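Local coordinates for protein twin-arginine translocation pathway signal (Rhodoferax ferrireducens, PDB 5IM2) that binds benzoate and probably serves as the extracytoplasmic solute-binding component of a TRAP transporter for aromatic carboxylates, at residues S61-N66 / R297-G302; L165-P170 / T260-L265. All blocks are in the same frame, centred on the assembly; numbering follows the deposited sequence.

Contact 1: S61-N66 / R297-G302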
ATOM      1  N   SER A  61     -13.264  -6.240   5.369  1.00 29.00           N
ATOM      2  CA  SER A  61     -11.820  -6.369   5.250  1.00 22.89           C
ATOM      3  C   SER A  61     -11.132  -5.960   6.535  1.00 27.52           C
ATOM      4  O   SER A  61     -11.660  -5.163   7.307  1.00 19.54           O
ATOM      5  CB  SER A  61     -11.302  -5.484   4.124  1.00 24.79           C
ATOM      6  OG  SER A  61     -11.555  -4.114   4.425  1.00 19.40           O
ATOM      7  N   ASN A  62      -9.909  -6.483   6.715  1.00 24.82           N
ATOM      8  CA  ASN A  62      -9.036  -6.070   7.812  1.00 20.33           C
ATOM      9  C   ASN A  62      -8.842  -4.557   7.821  1.00 20.25           C
ATOM     10  O   ASN A  62      -8.894  -3.925   8.874  1.00 21.03           O
ATOM     11  CB  ASN A  62      -7.676  -6.789   7.691  1.00 20.77           C
ATOM     12  CG  ASN A  62      -6.634  -6.263   8.661  1.00 31.35           C
ATOM     13  OD1 ASN A  62      -6.882  -6.175   9.871  1.00 25.06           O
ATOM     14  ND2 ASN A  62      -5.445  -5.944   8.144  1.00 24.49           N
ATOM     15  N   VAL A  63      -8.597  -3.949   6.662  1.00 17.52           N
ATOM     16  CA  VAL A  63      -8.396  -2.498   6.628  1.00 18.00           C
ATOM     17  C   VAL A  63      -9.626  -1.751   7.125  1.00 17.21           C
ATOM     18  O   VAL A  63      -9.529  -0.867   7.986  1.00 17.23           O
ATOM     19  CB  VAL A  63      -8.013  -2.021   5.223  1.00 19.32           C
ATOM     20  CG1 VAL A  63      -8.034  -0.513   5.196  1.00 18.47           C
ATOM     21  CG2 VAL A  63      -6.641  -2.529   4.852  1.00 19.33           C
ATOM     22  N   TRP A  64     -10.798  -2.016   6.534  1.00 17.11           N
ATOM     23  CA  TRP A  64     -11.970  -1.253   6.948  1.00 21.11           C
ATOM     24  C   TRP A  64     -12.239  -1.439   8.432  1.00 18.84           C
ATOM     25  O   TRP A  64     -12.454  -0.463   9.161  1.00 21.43           O
ATOM     26  CB  TRP A  64     -13.184  -1.659   6.127  1.00 18.59           C
ATOM     27  CG  TRP A  64     -14.442  -0.859   6.403  1.00 18.77           C
ATOM     28  CD1 TRP A  64     -15.544  -1.288   7.069  1.00 21.58           C
ATOM     29  CD2 TRP A  64     -14.753   0.465   5.932  1.00 21.22           C
ATOM     30  NE1 TRP A  64     -16.497  -0.310   7.086  1.00 23.19           N
ATOM     31  CE2 TRP A  64     -16.038   0.775   6.389  1.00 24.09           C
ATOM     32  CE3 TRP A  64     -14.055   1.419   5.184  1.00 21.63           C
ATOM     33  CZ2 TRP A  64     -16.656   1.997   6.124  1.00 25.14           C
ATOM     34  CZ3 TRP A  64     -14.673   2.629   4.919  1.00 22.96           C
ATOM     35  CH2 TRP A  64     -15.952   2.907   5.383  1.00 22.15           C
ATOM     36  N   GLN A  65     -12.240  -2.698   8.896  1.00 18.02           N
ATOM     37  CA  GLN A  65     -12.674  -3.006  10.254  1.00 20.35           C
ATOM     38  C   GLN A  65     -11.663  -2.537  11.291  1.00 22.04           C
ATOM     39  O   GLN A  65     -12.045  -2.022  12.353  1.00 20.20           O
ATOM     40  CB  GLN A  65     -12.912  -4.514  10.404  1.00 20.08           C
ATOM     41  CG  GLN A  65     -14.040  -5.088   9.589  1.00 23.48           C
ATOM     42  CD  GLN A  65     -15.389  -4.689  10.096  1.00 31.77           C
ATOM     43  OE1 GLN A  65     -15.574  -4.491  11.296  1.00 40.60           O
ATOM     44  NE2 GLN A  65     -16.357  -4.561   9.181  1.00 38.38           N
ATOM     45  N   ASN A  66     -10.369  -2.716  11.021  1.00 21.99           N
ATOM     46  CA  ASN A  66      -9.353  -2.513  12.047  1.00 20.60           C
ATOM     47  C   ASN A  66      -8.489  -1.291  11.840  1.00 17.98           C
ATOM     48  O   ASN A  66      -7.708  -0.952  12.746  1.00 21.90           O
ATOM     49  CB  ASN A  66      -8.434  -3.737  12.122  1.00 20.36           C
ATOM     50  CG  ASN A  66      -9.177  -4.979  12.508  1.00 25.22           C
ATOM     51  OD1 ASN A  66     -10.029  -4.956  13.414  1.00 23.64           O
ATOM     52  ND2 ASN A  66      -8.891  -6.072  11.820  1.00 26.92           N
ATOM     53  N   ARG A 297       1.449  -0.864  11.141  1.00 13.76           N
ATOM     54  CA  ARG A 297       1.527  -1.973  12.075  1.00 16.85           C
ATOM     55  C   ARG A 297       0.267  -2.843  11.988  1.00 18.27           C
ATOM     56  O   ARG A 297       0.347  -4.080  11.936  1.00 16.45           O
ATOM     57  CB  ARG A 297       1.725  -1.446  13.497  1.00 17.88           C
ATOM     58  CG  ARG A 297       1.996  -2.525  14.465  1.00 17.89           C
ATOM     59  CD  ARG A 297       2.195  -2.080  15.908  1.00 19.39           C
ATOM     60  NE  ARG A 297       2.383  -3.295  16.691  1.00 27.48           N
ATOM     61  CZ  ARG A 297       3.540  -3.754  17.161  1.00 38.89           C
ATOM     62  NH1 ARG A 297       4.679  -3.073  17.021  1.00 30.57           N
ATOM     63  NH2 ARG A 297       3.541  -4.904  17.824  1.00 45.07           N
ATOM     64  N   VAL A 298      -0.901  -2.203  11.967  1.00 17.11           N
ATOM     65  CA  VAL A 298      -2.180  -2.925  11.965  1.00 15.25           C
ATOM     66  C   VAL A 298      -2.383  -3.651  10.641  1.00 18.27           C
ATOM     67  O   VAL A 298      -2.876  -4.794  10.610  1.00 17.61           O
ATOM     68  CB  VAL A 298      -3.332  -1.955  12.276  1.00 15.10           C
ATOM     69  CG1 VAL A 298      -4.670  -2.645  12.112  1.00 19.53           C
ATOM     70  CG2 VAL A 298      -3.181  -1.426  13.710  1.00 18.34           C
ATOM     71  N   GLN A 299      -1.979  -3.029   9.529  1.00 14.90           N
ATOM     72  CA  GLN A 299      -2.125  -3.707   8.241  1.00 13.81           C
ATOM     73  C   GLN A 299      -1.288  -4.986   8.211  1.00 14.69           C
ATOM     74  O   GLN A 299      -1.759  -6.058   7.800  1.00 18.31           O
ATOM     75  CB  GLN A 299      -1.759  -2.790   7.091  1.00 19.89           C
ATOM     76  CG  GLN A 299      -2.367  -3.310   5.737  1.00 14.44           C
ATOM     77  CD  GLN A 299      -2.420  -2.258   4.663  1.00 13.83           C
ATOM     78  OE1 GLN A 299      -1.903  -1.163   4.801  1.00 20.24           O
ATOM     79  NE2 GLN A 299      -3.024  -2.615   3.565  1.00 17.22           N
ATOM     80  N   GLN A 300      -0.052  -4.907   8.677  1.00 14.94           N
ATOM     81  CA  GLN A 300       0.772  -6.115   8.712  1.00 14.00           C
ATOM     82  C   GLN A 300       0.277  -7.110   9.758  1.00 15.41           C
ATOM     83  O   GLN A 300       0.463  -8.325   9.594  1.00 20.99           O
ATOM     84  CB  GLN A 300       2.245  -5.740   8.951  1.00 19.68           C
ATOM     85  CG  GLN A 300       3.170  -6.947   8.942  1.00 14.88           C
ATOM     86  CD  GLN A 300       4.637  -6.632   8.816  1.00 15.60           C
ATOM     87  OE1 GLN A 300       5.063  -5.493   8.977  1.00 25.65           O
ATOM     88  NE2 GLN A 300       5.438  -7.660   8.577  1.00 23.54           N
ATOM     89  N   ALA A 301      -0.327  -6.641  10.854  1.00 18.36           N
ATOM     90  CA  ALA A 301      -0.844  -7.568  11.849  1.00 18.79           C
ATOM     91  C   ALA A 301      -1.961  -8.453  11.304  1.00 17.77           C
ATOM     92  O   ALA A 301      -2.264  -9.483  11.908  1.00 22.84           O
ATOM     93  CB  ALA A 301      -1.362  -6.826  13.086  1.00 19.20           C
ATOM     94  N   GLY A 302      -2.591  -8.065  10.204  1.00 19.66           N
ATOM     95  CA  GLY A 302      -3.615  -8.894   9.598  1.00 20.19           C
ATOM     96  C   GLY A 302      -3.086  -9.969   8.686  1.00 19.95           C
ATOM     97  O   GLY A 302      -3.873 -10.771   8.175  1.00 19.21           O
TER
HETATM   98  O   HOH W   1      -4.947  -6.122  11.866  1.00 23.58           O
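Around N62, V63 and N66 the first turn of helix 62-78 faces the last turn of helix 289-301, the axes of the two segments passing 9.9 Å apart with their directions at 126°. N62 does most of the bridging. A chi1 of 171° swings its amide away from the backbone N and out toward G302, with ND2 3.8 Å from G302 CA, while OD1 works through a water that donates to it and to V298 O, 2.8 Å from each. The same OD1 accepts a nearly straight 2.8 Å bond from N66 ND2, in the carbonyl plane, and N62 ND2 bonds to E234; three partners thus fix the turn of the amide. Cut back to an alanine, this position would probably leave the water and N66 ND2 without the acceptor OD1, take one partner from E234 and open a gap beside G302. In this solute-binding fold the contact borders the ligand pocket, to which Q299 and E234 both contribute. V63 CG2 meets Q299 NE2 at 3.8 Å, and that amide is committed to E234 through NE2 and to Q166 through OE1. Nearer solvent, V298 CG1 packs 3.9 Å from N66 CB and also touches N66 O.

Contact 2: L165-P170 / T260-L265; sequences LQVHGP and TATFVL. With BEZ (benzoic acid), chain B.
The F263 ring is met at its edge by Q166 O and by H168 CD2, which comes within 3.6 Å of F263 CE1; W113 stacks with the same phenyl. The imidazole of H168 has A261 N 3.4 Å above one face, displaced toward the rim, with T260 OG1 over that face too, and F263 CZ in plane at its edge. The two rings meet at their edges, planes at 61°, neither lying over the other's face. Benzoate sits against both: its C3 is 3.7 Å from F263 CE2 and its C6 approaches H168 CD2, while R192 and Y118 hydrogen-bond the ligand. A chi1 of 63° sets the imidazole between its own backbone N and carbonyl carbon, and ND1 donates to G169 O at 2.7 Å, on a lone pair and in the ring plane, which holds the ring's rotation. Strands 161-167 and 262-267 are antiparallel neighbours in the five-stranded sheet of one lobe of this solute-binding fold. Q166 and F263 form a hydrogen-bonded pair, F263 N donating to Q166 O at 2.7 Å and Q166 N bonding in return to F263 O. The Q166 side chain bends at chi2 and lays its amide above the plane of the phenyl but past its CB and CD1 side, the two planes 26° apart and NE2 4.0 Å from F263 CD1, while OE1 bonds to W113. On the other side of the sheet, L165 CD2 packs alongside V264 CG2. T260 OG1 donates to H168 O at 2.8 Å from above the carbonyl plane.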
ATOM      1  N   LEU A 165       0.627   8.467   5.939  1.00 14.20           N
ATOM      2  CA  LEU A 165       1.299   7.752   4.855  1.00 12.78           C
ATOM      3  C   LEU A 165       1.783   6.417   5.402  1.00 16.94           C
ATOM      4  O   LEU A 165       2.315   6.381   6.512  1.00 19.08           O
ATOM      5  CB  LEU A 165       2.505   8.541   4.319  1.00 16.25           C
ATOM      6  CG  LEU A 165       2.149   9.799   3.561  1.00 16.82           C
ATOM      7  CD1 LEU A 165       3.336  10.754   3.637  1.00 19.46           C
ATOM      8  CD2 LEU A 165       1.775   9.465   2.101  1.00 18.42           C
ATOM      9  N   GLN A 166       1.612   5.323   4.657  1.00 14.05           N
ATOM     10  CA  GLN A 166       1.961   4.010   5.198  1.00 13.64           C
ATOM     11  C   GLN A 166       2.120   2.985   4.081  1.00 13.90           C
ATOM     12  O   GLN A 166       1.858   3.263   2.904  1.00 16.43           O
ATOM     13  CB  GLN A 166       0.922   3.561   6.236  1.00 15.45           C
ATOM     14  CG  GLN A 166      -0.531   3.728   5.806  1.00 16.99           C
ATOM     15  CD  GLN A 166      -1.329   2.438   5.710  1.00 17.34           C
ATOM     16  OE1 GLN A 166      -2.537   2.469   5.694  1.00 18.05           O
ATOM     17  NE2 GLN A 166      -0.667   1.329   5.598  1.00 14.58           N
ATOM     18  N   VAL A 167       2.664   1.835   4.466  1.00 12.74           N
ATOM     19  CA  VAL A 167       2.878   0.695   3.582  1.00 14.90           C
ATOM     20  C   VAL A 167       2.179  -0.516   4.194  1.00 13.30           C
ATOM     21  O   VAL A 167       1.767  -0.492   5.359  1.00 15.98           O
ATOM     22  CB  VAL A 167       4.366   0.402   3.336  1.00 14.30           C
ATOM     23  CG1 VAL A 167       5.037   1.641   2.757  1.00 13.95           C
ATOM     24  CG2 VAL A 167       5.035  -0.086   4.634  1.00 15.42           C
ATOM     25  N   HIS A 168       2.037  -1.581   3.399  1.00 16.17           N
ATOM     26  CA  HIS A 168       1.516  -2.841   3.905  1.00 14.25           C
ATOM     27  C   HIS A 168       2.643  -3.854   4.199  1.00 14.22           C
ATOM     28  O   HIS A 168       3.832  -3.552   4.108  1.00 15.79           O
ATOM     29  CB  HIS A 168       0.416  -3.393   2.969  1.00 12.95           C
ATOM     30  CG  HIS A 168       0.835  -3.746   1.559  1.00 14.62           C
ATOM     31  ND1 HIS A 168       1.862  -4.625   1.260  1.00 11.58           N
ATOM     32  CD2 HIS A 168       0.289  -3.395   0.367  1.00 12.82           C
ATOM     33  CE1 HIS A 168       1.962  -4.750  -0.058  1.00 13.67           C
ATOM     34  NE2 HIS A 168       0.996  -4.044  -0.625  1.00 14.58           N
ATOM     35  N   GLY A 169       2.246  -5.069   4.642  1.00 15.29           N
ATOM     36  CA  GLY A 169       3.199  -6.113   4.927  1.00 17.33           C
ATOM     37  C   GLY A 169       3.860  -6.645   3.663  1.00 17.56           C
ATOM     38  O   GLY A 169       3.559  -6.226   2.543  1.00 15.54           O
ATOM     39  N   PRO A 170       4.781  -7.586   3.832  1.00 18.63           N
ATOM     40  CA  PRO A 170       5.540  -8.070   2.666  1.00 14.27           C
ATOM     41  C   PRO A 170       4.644  -8.668   1.594  1.00 15.52           C
ATOM     42  O   PRO A 170       3.701  -9.413   1.876  1.00 16.93           O
ATOM     43  CB  PRO A 170       6.478  -9.119   3.265  1.00 18.49           C
ATOM     44  CG  PRO A 170       6.593  -8.732   4.729  1.00 27.98           C
ATOM     45  CD  PRO A 170       5.258  -8.166   5.095  1.00 22.05           C
ATOM     46  N   THR A 260       6.543  -3.657  -1.179  1.00 14.91           N
ATOM     47  CA  THR A 260       5.322  -3.189  -0.537  1.00 14.93           C
ATOM     48  C   THR A 260       4.752  -2.048  -1.371  1.00 15.54           C
ATOM     49  O   THR A 260       5.409  -1.501  -2.268  1.00 13.79           O
ATOM     50  CB  THR A 260       5.579  -2.793   0.919  1.00 17.98           C
ATOM     51  OG1 THR A 260       4.326  -2.526   1.549  1.00 18.52           O
ATOM     52  CG2 THR A 260       6.490  -1.574   1.040  1.00 14.20           C
ATOM     53  N   ALA A 261       3.496  -1.716  -1.106  1.00 16.35           N
ATOM     54  CA  ALA A 261       2.843  -0.588  -1.750  1.00 17.55           C
ATOM     55  C   ALA A 261       2.583   0.499  -0.717  1.00 13.83           C
ATOM     56  O   ALA A 261       2.430   0.221   0.463  1.00 16.17           O
ATOM     57  CB  ALA A 261       1.533  -1.009  -2.429  1.00 17.28           C
ATOM     58  N   THR A 262       2.554   1.743  -1.182  1.00 12.73           N
ATOM     59  CA  THR A 262       2.295   2.890  -0.339  1.00 13.48           C
ATOM     60  C   THR A 262       0.839   3.296  -0.401  1.00 14.66           C
ATOM     61  O   THR A 262       0.161   3.126  -1.413  1.00 13.45           O
ATOM     62  CB  THR A 262       3.158   4.089  -0.727  1.00 14.11           C
ATOM     63  OG1 THR A 262       2.902   4.471  -2.077  1.00 22.54           O
ATOM     64  CG2 THR A 262       4.592   3.748  -0.566  1.00 14.89           C
ATOM     65  N   PHE A 263       0.378   3.855   0.707  1.00 11.44           N
ATOM     66  CA  PHE A 263      -0.976   4.343   0.856  1.00 14.20           C
ATOM     67  C   PHE A 263      -0.925   5.744   1.431  1.00 15.31           C
ATOM     68  O   PHE A 263      -0.039   6.058   2.234  1.00 14.94           O
ATOM     69  CB  PHE A 263      -1.804   3.455   1.822  1.00 14.14           C
ATOM     70  CG  PHE A 263      -1.906   2.031   1.391  1.00 13.38           C
ATOM     71  CD1 PHE A 263      -0.866   1.161   1.604  1.00 15.00           C
ATOM     72  CD2 PHE A 263      -3.056   1.571   0.730  1.00 15.54           C
ATOM     73  CE1 PHE A 263      -0.961  -0.146   1.182  1.00 17.16           C
ATOM     74  CE2 PHE A 263      -3.151   0.271   0.318  1.00 15.21           C
ATOM     75  CZ  PHE A 263      -2.089  -0.594   0.559  1.00 16.52           C
ATOM     76  N   VAL A 264      -1.899   6.555   1.040  1.00 14.64           N
ATOM     77  CA  VAL A 264      -2.072   7.898   1.577  1.00 11.59           C
ATOM     78  C   VAL A 264      -3.481   8.047   2.139  1.00 16.76           C
ATOM     79  O   VAL A 264      -4.466   7.612   1.526  1.00 14.64           O
ATOM     80  CB  VAL A 264      -1.779   8.979   0.519  1.00 16.62           C
ATOM     81  CG1 VAL A 264      -2.760   8.893  -0.614  1.00 17.90           C
ATOM     82  CG2 VAL A 264      -1.789  10.353   1.178  1.00 15.38           C
ATOM     83  N   LEU A 265      -3.566   8.669   3.335  1.00 14.76           N
ATOM     84  CA  LEU A 265      -4.813   9.095   3.943  1.00 14.56           C
ATOM     85  C   LEU A 265      -4.812  10.602   3.765  1.00 14.83           C
ATOM     86  O   LEU A 265      -4.019  11.300   4.414  1.00 14.23           O
ATOM     87  CB  LEU A 265      -4.892   8.706   5.422  1.00 15.06           C
ATOM     88  CG  LEU A 265      -6.141   9.084   6.202  1.00 17.01           C
ATOM     89  CD1 LEU A 265      -7.335   8.295   5.672  1.00 16.31           C
ATOM     90  CD2 LEU A 265      -5.889   8.810   7.675  1.00 18.29           C
TER
HETATM   91  C   BEZ B 401      -3.307  -3.756  -3.501  1.00 12.40           C
HETATM   92  O1  BEZ B 401      -2.358  -4.537  -3.799  1.00 13.97           O
HETATM   93  O2  BEZ B 401      -3.875  -3.105  -4.409  1.00 17.04           O
HETATM   94  C1  BEZ B 401      -3.766  -3.641  -2.078  1.00 13.02           C
HETATM   95  C2  BEZ B 401      -4.800  -2.767  -1.754  1.00 15.01           C
HETATM   96  C3  BEZ B 401      -5.231  -2.701  -0.428  1.00 15.09           C
HETATM   97  C4  BEZ B 401      -4.615  -3.477   0.539  1.00 11.97           C
HETATM   98  C5  BEZ B 401      -3.573  -4.324   0.215  1.00 16.58           C
HETATM   99  C6  BEZ B 401      -3.142  -4.407  -1.113  1.00 16.22           C

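In the fold
Helix 289-301 joins the two contacts, whose centres lie about 12 Å apart, chiefly through Q299: its OE1 is 2.9 Å from Q166 NE2, probably a hydrogen bond, and its CD packs on H168 CB. Q300 also packs on P170. Along the chain the order is 61-66, 165-170, 260-265, 297-302, so both strands of contact 2 fall between the helical partners of contact 1. Contact 2 is buried near the chain's centre, in the five-stranded sheet; contact 1 is only partly buried. Residues distant in sequence thus converge on benzoate, F263 from the sheet, H168 from the loop that follows strand 161-167, and Q299 from the helix.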